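Local coordinates for SusD homolog (Bacteroides ovatus, PDB 4F53), which probably binds mucin O-glycans at the outer membrane as a SusD-type lipoprotein built on a TPR-like helical fold, at residues Gln48-Leu53 / Lys86-Asp91; Tyr78-Asp83 / Asp509-His514; Ala116-Ile121 / Asn198-Arg203; Ala337-Phe342 / Phe439-Glu444. All blocks are in the same frame, centred on the assembly; numbering follows the deposited sequence.

How the interactions relate
All four contacts join parts of one helix-rich chain, and their chemistry differs with their place. Interaction 4 lies nearest the chain's centre, about 8 Å from it, and is polar: two buried glutamates share a water and each pairs with an arginine. Interaction 3, centred about 15 Å from interaction 4, is buried and purely aliphatic, yet the two touch, because Arg203 of helix 190-207 bonds Glu339. Interaction 1 is only partly buried and sets a methyl over a tyrosine ring. Interaction 2, the farthest out, is buried and rests on a selenomethionine between a tyrosine and a proline. Interactions 1 and 2 share helix 82-106, the latter through the loop leading into it.

Interaction 1: Gln48-Leu53 / Lys86-Asp91; sequences QYVDCL and KIPFND
Tyr49 of helix 44-58 and Ile87 of helix 82-106 meet through a CH-pi contact. The Ile87 CD1 methyl stands 3.5 Å from the centroid of the Tyr49 ring and only 3° off the ring normal, so it sits squarely over the middle of one face. Its distances to the ring carbons are accordingly almost equal, with CE1 of Tyr49 3.7 Å from CD1 of Ile87. The ring is brought there by a first torsion of -62°, which sets CG of Tyr49 anti to its carbonyl carbon. A flat, electron-rich face suits a methyl group well, and the branched isoleucine adds a second one: Ile87 CG2 rests 3.8 Å from Tyr49 CB. Were Tyr49 replaced by an alanine, the Ile87 methyl would probably lose the aromatic face it lies on, and a gap would open between the two helices.

The remaining contact is aliphatic. Val50 CG1 lies 3.7 Å from Pro88 CA and 4.0 Å from Pro88 CB, the two side chains running past one another in opposite directions. Here the backbones come closest, with Val50 CA 5.7 Å from Pro88 CA. Proline has no N-H to give to the preceding turn, and helix 82-106 is kinked at this point; its compact ring probably helps to allow the close approach. No hydrogen bond links the two segments. Around the contact, Trp84 meets the Tyr49 ring edge-to-face, while Tyr131 of helix 110-131 touches Pro88. Side-chain packing of neighbouring helices such as this is what a TPR-like, helix-rich SusD fold is built from.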
loop_
_atom_site.group_PDB
_atom_site.type_symbol
_atom_site.label_atom_id
_atom_site.label_comp_id
_atom_site.label_asym_id
_atom_site.label_seq_id
_atom_site.Cartn_x
_atom_site.Cartn_y
_atom_site.Cartn_z
ATOM N N GLN A 48 12.678 1.567 -3.198
ATOM C CA GLN A 48 13.117 2.288 -1.997
ATOM C C GLN A 48 12.352 3.585 -1.818
ATOM O O GLN A 48 11.949 3.890 -0.706
ATOM C CB GLN A 48 14.624 2.580 -2.010
ATOM C CG GLN A 48 15.083 2.966 -0.619
ATOM C CD GLN A 48 16.546 3.164 -0.454
ATOM O OE1 GLN A 48 17.289 3.454 -1.392
ATOM N NE2 GLN A 48 16.967 3.041 0.781
ATOM N N TYR A 49 12.111 4.323 -2.904
ATOM C CA TYR A 49 11.360 5.554 -2.806
ATOM C C TYR A 49 9.875 5.310 -2.644
ATOM O O TYR A 49 9.294 5.763 -1.667
ATOM C CB TYR A 49 11.601 6.455 -4.022
ATOM C CG TYR A 49 13.044 6.876 -4.142
ATOM C CD1 TYR A 49 13.531 7.978 -3.440
ATOM C CD2 TYR A 49 13.935 6.156 -4.931
ATOM C CE1 TYR A 49 14.877 8.350 -3.515
ATOM C CE2 TYR A 49 15.282 6.515 -5.012
ATOM C CZ TYR A 49 15.742 7.626 -4.318
ATOM O OH TYR A 49 17.065 7.984 -4.392
ATOM N N VAL A 50 9.261 4.614 -3.591
ATOM C CA VAL A 50 7.801 4.497 -3.644
ATOM C C VAL A 50 7.222 3.583 -2.589
ATOM O O VAL A 50 6.174 3.916 -2.058
ATOM C CB VAL A 50 7.256 4.159 -5.064
ATOM C CG1 VAL A 50 7.654 5.260 -6.061
ATOM C CG2 VAL A 50 7.713 2.786 -5.558
ATOM N N ASP A 51 7.880 2.462 -2.277
ATOM C CA ASP A 51 7.314 1.494 -1.347
ATOM C C ASP A 51 7.900 1.558 0.050
ATOM O O ASP A 51 7.239 1.187 1.017
ATOM C CB ASP A 51 7.484 0.078 -1.908
ATOM C CG ASP A 51 6.500 -0.227 -3.031
ATOM O OD1 ASP A 51 5.276 0.115 -2.880
ATOM O OD2 ASP A 51 6.930 -0.803 -4.051
ATOM N N CYS A 52 9.126 1.990 0.171
ATOM C CA CYS A 52 9.736 1.996 1.473
ATOM C C CYS A 52 9.712 3.401 2.082
ATOM O O CYS A 52 9.044 3.615 3.085
ATOM C CB CYS A 52 11.147 1.426 1.404
ATOM S SG CYS A 52 11.970 1.308 3.011
ATOM N N LEU A 53 10.420 4.347 1.477
ATOM C CA LEU A 53 10.554 5.694 2.016
ATOM C C LEU A 53 9.231 6.457 2.004
ATOM O O LEU A 53 8.951 7.205 2.940
ATOM C CB LEU A 53 11.643 6.488 1.238
ATOM C CG LEU A 53 13.099 6.075 1.471
ATOM C CD1 LEU A 53 13.968 6.507 0.290
ATOM C CD2 LEU A 53 13.641 6.669 2.763
ATOM N N LYS A 86 10.032 13.844 -7.489
ATOM C CA LYS A 86 9.859 13.506 -8.902
ATOM C C LYS A 86 9.600 11.992 -9.118
ATOM O O LYS A 86 8.783 11.620 -9.962
ATOM C CB LYS A 86 11.106 13.963 -9.678
ATOM C CG LYS A 86 10.965 13.978 -11.178
ATOM C CD LYS A 86 12.150 14.682 -11.828
ATOM C CE LYS A 86 12.089 14.714 -13.344
ATOM N NZ LYS A 86 12.469 13.411 -13.959
ATOM N N ILE A 87 10.293 11.141 -8.361
ATOM C CA ILE A 87 10.286 9.694 -8.515
ATOM C C ILE A 87 8.876 9.046 -8.424
ATOM O O ILE A 87 8.595 8.275 -9.347
ATOM C CB ILE A 87 11.328 9.032 -7.555
ATOM C CG1 ILE A 87 12.732 9.560 -7.909
ATOM C CG2 ILE A 87 11.300 7.469 -7.643
ATOM C CD1 ILE A 87 13.750 9.426 -6.826
ATOM N N PRO A 88 7.957 9.315 -7.422
ATOM C CA PRO A 88 6.668 8.599 -7.412
ATOM C C PRO A 88 5.677 9.015 -8.499
ATOM O O PRO A 88 4.566 8.454 -8.555
ATOM C CB PRO A 88 6.095 8.917 -6.024
ATOM C CG PRO A 88 7.237 9.463 -5.231
ATOM C CD PRO A 88 8.076 10.170 -6.225
ATOM N N PHE A 89 6.044 10.001 -9.346
ATOM C CA PHE A 89 5.180 10.459 -10.423
ATOM C C PHE A 89 5.795 10.062 -11.764
ATOM O O PHE A 89 5.350 9.084 -12.365
ATOM C CB PHE A 89 4.933 11.982 -10.332
ATOM C CG PHE A 89 3.799 12.523 -11.183
ATOM C CD1 PHE A 89 2.531 11.943 -11.141
ATOM C CD2 PHE A 89 3.983 13.639 -11.986
ATOM C CE1 PHE A 89 1.484 12.452 -11.920
ATOM C CE2 PHE A 89 2.930 14.155 -12.749
ATOM C CZ PHE A 89 1.688 13.560 -12.712
ATOM N N ASN A 90 6.862 10.762 -12.169
ATOM C CA ASN A 90 7.581 10.620 -13.435
ATOM C C ASN A 90 8.116 9.229 -13.701
ATOM O O ASN A 90 8.006 8.775 -14.833
ATOM C CB ASN A 90 8.748 11.623 -13.532
ATOM C CG ASN A 90 8.301 13.056 -13.707
ATOM O OD1 ASN A 90 7.782 13.690 -12.785
ATOM N ND2 ASN A 90 8.493 13.602 -14.901
ATOM N N ASP A 91 8.709 8.557 -12.693
ATOM C CA ASP A 91 9.310 7.247 -12.904
ATOM C C ASP A 91 8.281 6.168 -13.213
ATOM O O ASP A 91 8.605 5.271 -13.977
ATOM C CB ASP A 91 10.218 6.843 -11.737
ATOM C CG ASP A 91 11.550 7.582 -11.679
ATOM O OD1 ASP A 91 11.625 8.735 -12.189
ATOM O OD2 ASP A 91 12.512 7.015 -11.127
#

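Interaction 2: Tyr78-Asp83 / Asp509-His514; sequences YNPSDD and DTMATH
Tyr78 and Met511, the residues that bring the two backbones nearest, keep their CA atoms 8.1 Å apart, so side chains alone bridge the loop 78-81 and the irregular segment 509-514. Met511, present as selenomethionine, does most of the reaching. Its chain is extended beyond CG, which carries selenium and the terminal methyl out to two different partners.

Selenium meets the tyrosine: SE of Met511 is 3.9 Å from CD1 of Tyr78 and 4.0 Å from its CB. This is a Met-aromatic contact of oblique geometry, the selenium lying 69° off the ring normal. The methyl goes on to the proline, where CE of Met511 comes 3.7 Å from CD of Pro80, meeting that corner of the pyrrolidine ring end-on. A long, flexible and polarisable side chain suits this place because it can span the gap and touch an aromatic ring and an aliphatic one together, while the rigid proline offers a fixed surface.

Behind the methionine, the backbone is shaped by an ST turn, in which Ala512 N donates to Thr510 OG1 over 3.1 Å at an angle of 159°. Met511 is further tied by backbone hydrogen bonding to Arg476, and Arg477 forms a salt bridge with Asp509.

On the other segment, Ser81 is the N-cap of helix 82-106, so the Pro80 contact lies just ahead of that helix. The partner segment follows helix 489-502, against which Asp509 and Thr513 also rest; the contact thus joins the entrance of one helix to the chain beyond another.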
loop_
_atom_site.group_PDB
_atom_site.type_symbol
_atom_site.label_atom_id
_atom_site.label_comp_id
_atom_site.label_asym_id
_atom_site.label_seq_id
_atom_site.Cartn_x
_atom_site.Cartn_y
_atom_site.Cartn_z
ATOM N N TYR A 78 8.027 15.113 5.917
ATOM C CA TYR A 78 7.298 16.045 5.037
ATOM C C TYR A 78 8.180 17.094 4.379
ATOM O O TYR A 78 7.662 18.112 3.923
ATOM C CB TYR A 78 6.117 16.728 5.785
ATOM C CG TYR A 78 5.265 15.761 6.587
ATOM C CD1 TYR A 78 4.693 14.641 5.987
ATOM C CD2 TYR A 78 5.069 15.940 7.954
ATOM C CE1 TYR A 78 3.924 13.736 6.725
ATOM C CE2 TYR A 78 4.295 15.044 8.700
ATOM C CZ TYR A 78 3.686 13.972 8.071
ATOM O OH TYR A 78 2.874 13.134 8.793
ATOM N N ASN A 79 9.475 16.819 4.244
ATOM C CA ASN A 79 10.402 17.733 3.578
ATOM C C ASN A 79 11.289 16.958 2.563
ATOM O O ASN A 79 12.512 17.134 2.588
ATOM C CB ASN A 79 11.266 18.503 4.634
ATOM C CG ASN A 79 12.160 17.631 5.501
ATOM O OD1 ASN A 79 11.964 16.422 5.641
ATOM N ND2 ASN A 79 13.172 18.224 6.094
ATOM N N PRO A 80 10.739 16.126 1.635
ATOM C CA PRO A 80 11.629 15.436 0.672
ATOM C C PRO A 80 12.243 16.431 -0.303
ATOM O O PRO A 80 11.681 17.498 -0.511
ATOM C CB PRO A 80 10.680 14.470 -0.050
ATOM C CG PRO A 80 9.351 15.159 0.018
ATOM C CD PRO A 80 9.320 15.808 1.361
ATOM N N SER A 81 13.380 16.093 -0.900
ATOM C CA SER A 81 14.031 16.983 -1.869
ATOM C C SER A 81 13.212 17.009 -3.170
ATOM O O SER A 81 12.342 16.153 -3.355
ATOM C CB SER A 81 15.449 16.497 -2.145
ATOM O OG SER A 81 15.393 15.203 -2.732
ATOM N N ASP A 82 13.499 17.949 -4.072
ATOM C CA ASP A 82 12.845 18.022 -5.374
ATOM C C ASP A 82 13.041 16.700 -6.158
ATOM O O ASP A 82 12.088 16.228 -6.770
ATOM C CB ASP A 82 13.354 19.238 -6.168
ATOM C CG ASP A 82 12.642 20.557 -5.848
ATOM O OD1 ASP A 82 11.518 20.515 -5.277
ATOM O OD2 ASP A 82 13.173 21.627 -6.232
ATOM N N ASP A 83 14.232 16.062 -6.051
ATOM C CA ASP A 83 14.534 14.775 -6.699
ATOM C C ASP A 83 13.657 13.646 -6.172
ATOM O O ASP A 83 13.211 12.820 -6.964
ATOM C CB ASP A 83 16.018 14.388 -6.534
ATOM C CG ASP A 83 17.019 15.389 -7.101
ATOM O OD1 ASP A 83 16.665 16.111 -8.072
ATOM O OD2 ASP A 83 18.165 15.435 -6.588
ATOM N N ASP A 509 -1.939 22.732 -4.079
ATOM C CA ASP A 509 -1.117 21.616 -4.540
ATOM C C ASP A 509 -0.100 21.303 -3.457
ATOM O O ASP A 509 1.091 21.616 -3.583
ATOM C CB ASP A 509 -0.455 21.917 -5.900
ATOM C CG ASP A 509 0.364 20.775 -6.472
ATOM O OD1 ASP A 509 0.129 19.601 -6.069
ATOM O OD2 ASP A 509 1.238 21.045 -7.309
ATOM N N THR A 510 -0.594 20.720 -2.350
ATOM C CA THR A 510 0.243 20.379 -1.214
ATOM C C THR A 510 -0.087 18.959 -0.741
ATOM O O THR A 510 -1.009 18.316 -1.255
ATOM C CB THR A 510 0.069 21.397 -0.061
ATOM O OG1 THR A 510 -1.148 21.157 0.619
ATOM C CG2 THR A 510 0.159 22.873 -0.491
HETATM N N MSE A 511 0.628 18.515 0.292
HETATM C CA MSE A 511 0.411 17.230 0.938
HETATM C C MSE A 511 -0.878 17.201 1.776
HETATM O O MSE A 511 -1.311 16.128 2.183
HETATM C CB MSE A 511 1.599 16.926 1.849
HETATM C CG MSE A 511 2.842 16.497 1.101
HETATM SE SE MSE A 511 4.203 15.956 2.388
HETATM C CE MSE A 511 5.670 15.495 1.142
ATOM N N ALA A 512 -1.499 18.373 2.025
ATOM C CA ALA A 512 -2.639 18.530 2.921
ATOM C C ALA A 512 -3.968 18.364 2.223
ATOM O O ALA A 512 -4.974 18.101 2.904
ATOM C CB ALA A 512 -2.564 19.889 3.603
ATOM N N THR A 513 -3.987 18.510 0.875
ATOM C CA THR A 513 -5.217 18.401 0.100
ATOM C C THR A 513 -5.691 16.969 -0.004
ATOM O O THR A 513 -4.905 16.073 -0.282
ATOM C CB THR A 513 -5.068 19.036 -1.294
ATOM O OG1 THR A 513 -4.857 20.415 -1.105
ATOM C CG2 THR A 513 -6.318 18.871 -2.189
ATOM N N HIS A 514 -7.005 16.775 0.190
ATOM C CA HIS A 514 -7.651 15.477 0.056
ATOM C C HIS A 514 -7.974 15.232 -1.397
ATOM O O HIS A 514 -8.476 16.122 -2.084
ATOM C CB HIS A 514 -8.931 15.391 0.901
ATOM C CG HIS A 514 -8.683 15.291 2.370
ATOM N ND1 HIS A 514 -9.554 14.599 3.205
ATOM C CD2 HIS A 514 -7.684 15.825 3.126
ATOM C CE1 HIS A 514 -9.051 14.708 4.426
ATOM N NE2 HIS A 514 -7.925 15.442 4.431
#

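Interaction 3: Ala116-Ile121 / Asn198-Arg203; sequences AELYRI and NSLKLR
Within 198-203, Leu200 CD2 is the methyl that meets both Leu118 and Ile121 of helix 110-131. It lies 3.7 Å from Leu118 CD1 and 3.8 Å from Ile121 CG2, pressed against two branches one turn apart. Leu200 can reach both because its CG stands anti to the backbone N (chi1 178°), which extends the isobutyl group across the gap. The Leu118 side chain runs past it in the opposite direction, whereas Ile121 crosses it at a slant. Branched aliphatic residues suit this buried place, filling it without polar atoms that need partners.

This is ordinary helix-helix packing in the TPR-like SusD fold, and helix 152-173 takes part as well, through Leu163 on Leu118 and Ile166 on Ile121.

Apart from these methyls the two segments stand well away from each other: even their nearest CA atoms, those of Ile121 and Leu200, are 9.2 Å apart. Polar side chains pair away from this contact, within their own helix or on others. Arg120 NH1 gives a salt bridge of 2.9 Å to Glu117 OE2, one turn back on its own helix; the carboxylate oxygen uses its syn lone pair and lies 5° from the guanidinium plane. Lys201 turns instead to Asp164 and Glu227.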
loop_
_atom_site.group_PDB
_atom_site.type_symbol
_atom_site.label_atom_id
_atom_site.label_comp_id
_atom_site.label_asym_id
_atom_site.label_seq_id
_atom_site.Cartn_x
_atom_site.Cartn_y
_atom_site.Cartn_z
ATOM N N ALA A 116 -2.214 -6.536 -20.000
ATOM C CA ALA A 116 -1.463 -5.277 -20.085
ATOM C C ALA A 116 -2.297 -4.125 -19.497
ATOM O O ALA A 116 -1.776 -3.341 -18.704
ATOM C CB ALA A 116 -1.083 -4.984 -21.536
ATOM N N GLU A 117 -3.605 -4.072 -19.834
ATOM C CA GLU A 117 -4.546 -3.081 -19.307
ATOM C C GLU A 117 -4.784 -3.266 -17.807
ATOM O O GLU A 117 -4.914 -2.270 -17.100
ATOM C CB GLU A 117 -5.893 -3.133 -20.048
ATOM C CG GLU A 117 -6.644 -1.810 -20.019
ATOM C CD GLU A 117 -5.933 -0.666 -20.720
ATOM O OE1 GLU A 117 -5.153 -0.931 -21.666
ATOM O OE2 GLU A 117 -6.148 0.499 -20.315
ATOM N N LEU A 118 -4.858 -4.527 -17.326
ATOM C CA LEU A 118 -5.028 -4.830 -15.902
ATOM C C LEU A 118 -3.831 -4.275 -15.103
ATOM O O LEU A 118 -4.041 -3.654 -14.066
ATOM C CB LEU A 118 -5.197 -6.343 -15.666
ATOM C CG LEU A 118 -5.366 -6.813 -14.195
ATOM C CD1 LEU A 118 -6.625 -6.247 -13.563
ATOM C CD2 LEU A 118 -5.390 -8.325 -14.108
ATOM N N TYR A 119 -2.584 -4.460 -15.613
ATOM C CA TYR A 119 -1.360 -3.968 -14.974
ATOM C C TYR A 119 -1.370 -2.456 -14.951
ATOM O O TYR A 119 -1.074 -1.881 -13.912
ATOM C CB TYR A 119 -0.096 -4.502 -15.689
ATOM C CG TYR A 119 -0.009 -6.017 -15.768
ATOM C CD1 TYR A 119 -0.599 -6.826 -14.791
ATOM C CD2 TYR A 119 0.687 -6.640 -16.801
ATOM C CE1 TYR A 119 -0.500 -8.215 -14.847
ATOM C CE2 TYR A 119 0.772 -8.032 -16.878
ATOM C CZ TYR A 119 0.197 -8.811 -15.889
ATOM O OH TYR A 119 0.282 -10.175 -15.979
ATOM N N ARG A 120 -1.786 -1.819 -16.066
ATOM C CA ARG A 120 -1.946 -0.364 -16.186
ATOM C C ARG A 120 -2.890 0.187 -15.112
ATOM O O ARG A 120 -2.551 1.166 -14.463
ATOM C CB ARG A 120 -2.486 -0.003 -17.573
ATOM C CG ARG A 120 -2.389 1.466 -17.857
ATOM C CD ARG A 120 -3.216 1.783 -19.070
ATOM N NE ARG A 120 -3.181 3.214 -19.347
ATOM C CZ ARG A 120 -4.098 3.856 -20.050
ATOM N NH1 ARG A 120 -5.138 3.203 -20.550
ATOM N NH2 ARG A 120 -3.989 5.160 -20.253
ATOM N N ILE A 121 -4.068 -0.459 -14.920
ATOM C CA ILE A 121 -5.034 -0.064 -13.898
ATOM C C ILE A 121 -4.385 -0.115 -12.489
ATOM O O ILE A 121 -4.408 0.897 -11.804
ATOM C CB ILE A 121 -6.335 -0.904 -13.990
ATOM C CG1 ILE A 121 -7.071 -0.559 -15.299
ATOM C CG2 ILE A 121 -7.231 -0.640 -12.760
ATOM C CD1 ILE A 121 -8.217 -1.475 -15.704
ATOM N N ASN A 198 -11.555 -9.383 -10.263
ATOM C CA ASN A 198 -12.767 -9.123 -9.470
ATOM C C ASN A 198 -12.414 -8.588 -8.071
ATOM O O ASN A 198 -13.134 -7.756 -7.530
ATOM C CB ASN A 198 -13.628 -10.369 -9.346
ATOM C CG ASN A 198 -14.442 -10.625 -10.570
ATOM O OD1 ASN A 198 -15.201 -9.759 -11.026
ATOM N ND2 ASN A 198 -14.289 -11.813 -11.130
ATOM N N SER A 199 -11.284 -9.047 -7.497
ATOM C CA SER A 199 -10.792 -8.599 -6.185
ATOM C C SER A 199 -10.371 -7.129 -6.270
ATOM O O SER A 199 -10.616 -6.379 -5.329
ATOM C CB SER A 199 -9.631 -9.477 -5.743
ATOM O OG SER A 199 -10.113 -10.807 -5.603
ATOM N N LEU A 200 -9.784 -6.705 -7.426
ATOM C CA LEU A 200 -9.393 -5.314 -7.666
ATOM C C LEU A 200 -10.672 -4.445 -7.786
ATOM O O LEU A 200 -10.728 -3.325 -7.286
ATOM C CB LEU A 200 -8.542 -5.228 -8.958
ATOM C CG LEU A 200 -8.069 -3.826 -9.390
ATOM C CD1 LEU A 200 -7.074 -3.222 -8.377
ATOM C CD2 LEU A 200 -7.444 -3.873 -10.782
ATOM N N LYS A 201 -11.684 -4.970 -8.480
ATOM C CA LYS A 201 -12.970 -4.304 -8.665
ATOM C C LYS A 201 -13.599 -4.010 -7.284
ATOM O O LYS A 201 -14.066 -2.902 -7.064
ATOM C CB LYS A 201 -13.892 -5.159 -9.559
ATOM C CG LYS A 201 -15.297 -4.573 -9.759
ATOM C CD LYS A 201 -16.093 -5.423 -10.766
ATOM C CE LYS A 201 -17.516 -4.964 -10.946
ATOM N NZ LYS A 201 -18.246 -5.844 -11.899
ATOM N N LEU A 202 -13.552 -4.966 -6.350
ATOM C CA LEU A 202 -14.076 -4.802 -4.983
ATOM C C LEU A 202 -13.249 -3.767 -4.218
ATOM O O LEU A 202 -13.815 -2.952 -3.507
ATOM C CB LEU A 202 -14.082 -6.176 -4.258
ATOM C CG LEU A 202 -14.422 -6.217 -2.772
ATOM C CD1 LEU A 202 -15.887 -5.837 -2.516
ATOM C CD2 LEU A 202 -14.158 -7.587 -2.222
ATOM N N ARG A 203 -11.926 -3.776 -4.386
ATOM C CA ARG A 203 -11.028 -2.815 -3.732
ATOM C C ARG A 203 -11.371 -1.380 -4.189
ATOM O O ARG A 203 -11.542 -0.504 -3.361
ATOM C CB ARG A 203 -9.541 -3.147 -4.003
ATOM C CG ARG A 203 -8.593 -2.034 -3.497
ATOM C CD ARG A 203 -7.227 -2.101 -4.131
ATOM N NE ARG A 203 -6.377 -3.108 -3.491
ATOM C CZ ARG A 203 -5.125 -3.358 -3.865
ATOM N NH1 ARG A 203 -4.582 -2.692 -4.879
ATOM N NH2 ARG A 203 -4.394 -4.250 -3.207
#

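Interaction 4: Ala337-Phe342 / Phe439-Glu444; sequences ASEVAF and FPNGME
A buried, water-bridged cluster of acids and arginines joins helix 337-349 to the start of helix 442-452 in the core of this SusD-type, TPR-like helical fold, with Glu339 and Glu444 at its centre. Their carboxylates have nearly parallel planes, 7° apart, although the side chains cross at about a right angle. Glu339 OE2 comes within 3.9 Å of Glu444 OE2, a pairing of like charges that is probably made tolerable by Arg203, in a salt bridge with Glu339, and Arg207, in one with Glu444. Glutamate suits both places because its length brings the acid to these arginines. Glu339 is extended, with CG anti to the backbone N (chi1 -179°), while Glu444 bends at chi2.

Exchanging Glu339 for an alanine would probably cost Arg203 its main carboxylate partner and deprive Asn438 and one water of the OE1 they bond, while a second water would keep only Glu444.

Asn441, the N-cap of helix 442-452, accepts weakly from Glu444 N through OD1, at 3.5 Å. Its ND2 gives a weak bond to the first water, which donates to Glu339 OE1 over 2.6 Å. The second water donates to both acids, 2.9 Å from Glu339 OE2 and 2.7 Å from Glu444 OE2.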
loop_
_atom_site.group_PDB
_atom_site.type_symbol
_atom_site.label_atom_id
_atom_site.label_comp_id
_atom_site.label_asym_id
_atom_site.label_seq_id
_atom_site.Cartn_x
_atom_site.Cartn_y
_atom_site.Cartn_z
ATOM N N ALA A 337 -5.020 -12.451 -0.356
ATOM C CA ALA A 337 -6.407 -12.951 -0.251
ATOM C C ALA A 337 -7.034 -12.477 1.059
ATOM O O ALA A 337 -8.215 -12.207 1.071
ATOM C CB ALA A 337 -6.443 -14.484 -0.330
ATOM N N SER A 338 -6.245 -12.332 2.143
ATOM C CA SER A 338 -6.765 -11.839 3.426
ATOM C C SER A 338 -7.370 -10.412 3.279
ATOM O O SER A 338 -8.385 -10.132 3.912
ATOM C CB SER A 338 -5.690 -11.877 4.511
ATOM O OG SER A 338 -4.658 -10.957 4.212
ATOM N N GLU A 339 -6.811 -9.561 2.386
ATOM C CA GLU A 339 -7.327 -8.197 2.097
ATOM C C GLU A 339 -8.783 -8.266 1.555
ATOM O O GLU A 339 -9.632 -7.506 1.993
ATOM C CB GLU A 339 -6.409 -7.471 1.092
ATOM C CG GLU A 339 -6.856 -6.048 0.756
ATOM C CD GLU A 339 -6.198 -5.354 -0.428
ATOM O OE1 GLU A 339 -4.979 -5.540 -0.659
ATOM O OE2 GLU A 339 -6.906 -4.577 -1.104
ATOM N N VAL A 340 -9.062 -9.236 0.683
ATOM C CA VAL A 340 -10.363 -9.466 0.069
ATOM C C VAL A 340 -11.391 -9.865 1.132
ATOM O O VAL A 340 -12.514 -9.365 1.111
ATOM C CB VAL A 340 -10.247 -10.526 -1.066
ATOM C CG1 VAL A 340 -11.624 -10.909 -1.605
ATOM C CG2 VAL A 340 -9.339 -10.010 -2.187
ATOM N N ALA A 341 -11.003 -10.728 2.079
ATOM C CA ALA A 341 -11.906 -11.115 3.160
ATOM C C ALA A 341 -12.254 -9.877 4.045
ATOM O O ALA A 341 -13.426 -9.685 4.406
ATOM C CB ALA A 341 -11.302 -12.238 3.981
ATOM N N PHE A 342 -11.274 -8.999 4.296
ATOM C CA PHE A 342 -11.494 -7.775 5.075
ATOM C C PHE A 342 -12.314 -6.751 4.290
ATOM O O PHE A 342 -13.126 -6.042 4.884
ATOM C CB PHE A 342 -10.174 -7.170 5.568
ATOM C CG PHE A 342 -9.527 -8.009 6.650
ATOM C CD1 PHE A 342 -10.164 -8.209 7.876
ATOM C CD2 PHE A 342 -8.243 -8.537 6.474
ATOM C CE1 PHE A 342 -9.550 -8.963 8.881
ATOM C CE2 PHE A 342 -7.626 -9.264 7.496
ATOM C CZ PHE A 342 -8.279 -9.455 8.693
ATOM N N PHE A 439 0.732 -6.038 5.755
ATOM C CA PHE A 439 2.164 -5.781 5.773
ATOM C C PHE A 439 2.852 -6.703 4.712
ATOM O O PHE A 439 2.462 -7.860 4.636
ATOM C CB PHE A 439 2.716 -6.058 7.179
ATOM C CG PHE A 439 4.225 -5.948 7.275
ATOM C CD1 PHE A 439 4.834 -4.725 7.533
ATOM C CD2 PHE A 439 5.032 -7.067 7.101
ATOM C CE1 PHE A 439 6.229 -4.624 7.618
ATOM C CE2 PHE A 439 6.427 -6.963 7.173
ATOM C CZ PHE A 439 7.017 -5.749 7.436
ATOM N N PRO A 440 3.840 -6.254 3.886
ATOM C CA PRO A 440 4.482 -4.924 3.829
ATOM C C PRO A 440 3.910 -3.985 2.728
ATOM O O PRO A 440 4.622 -3.104 2.245
ATOM C CB PRO A 440 5.953 -5.308 3.531
ATOM C CG PRO A 440 5.837 -6.496 2.599
ATOM C CD PRO A 440 4.494 -7.180 2.936
ATOM N N ASN A 441 2.641 -4.175 2.334
ATOM C CA ASN A 441 1.977 -3.389 1.284
ATOM C C ASN A 441 1.538 -2.018 1.802
ATOM O O ASN A 441 0.342 -1.783 2.002
ATOM C CB ASN A 441 0.773 -4.143 0.683
ATOM C CG ASN A 441 0.246 -3.507 -0.598
ATOM O OD1 ASN A 441 0.723 -2.447 -1.062
ATOM N ND2 ASN A 441 -0.743 -4.140 -1.206
ATOM N N GLY A 442 2.507 -1.117 1.970
ATOM C CA GLY A 442 2.252 0.218 2.493
ATOM C C GLY A 442 1.440 1.119 1.602
ATOM O O GLY A 442 0.724 1.990 2.103
HETATM N N MSE A 443 1.570 0.959 0.268
HETATM C CA MSE A 443 0.813 1.811 -0.659
HETATM C C MSE A 443 -0.683 1.664 -0.388
HETATM O O MSE A 443 -1.372 2.670 -0.154
HETATM C CB MSE A 443 1.154 1.498 -2.135
HETATM C CG MSE A 443 0.528 2.509 -3.131
HETATM SE SE MSE A 443 1.074 4.379 -2.785
HETATM C CE MSE A 443 -0.686 5.258 -2.823
ATOM N N GLU A 444 -1.147 0.410 -0.305
ATOM C CA GLU A 444 -2.552 0.090 -0.045
ATOM C C GLU A 444 -2.950 0.554 1.351
ATOM O O GLU A 444 -4.012 1.151 1.490
ATOM C CB GLU A 444 -2.850 -1.432 -0.243
ATOM C CG GLU A 444 -4.340 -1.761 -0.257
ATOM C CD GLU A 444 -5.289 -0.920 -1.117
ATOM O OE1 GLU A 444 -4.884 -0.423 -2.196
ATOM O OE2 GLU A 444 -6.460 -0.771 -0.706
HETATM O O HOH W 1 -2.725 -6.882 -0.464
HETATM O O HOH W 2 -8.047 -2.574 0.582
#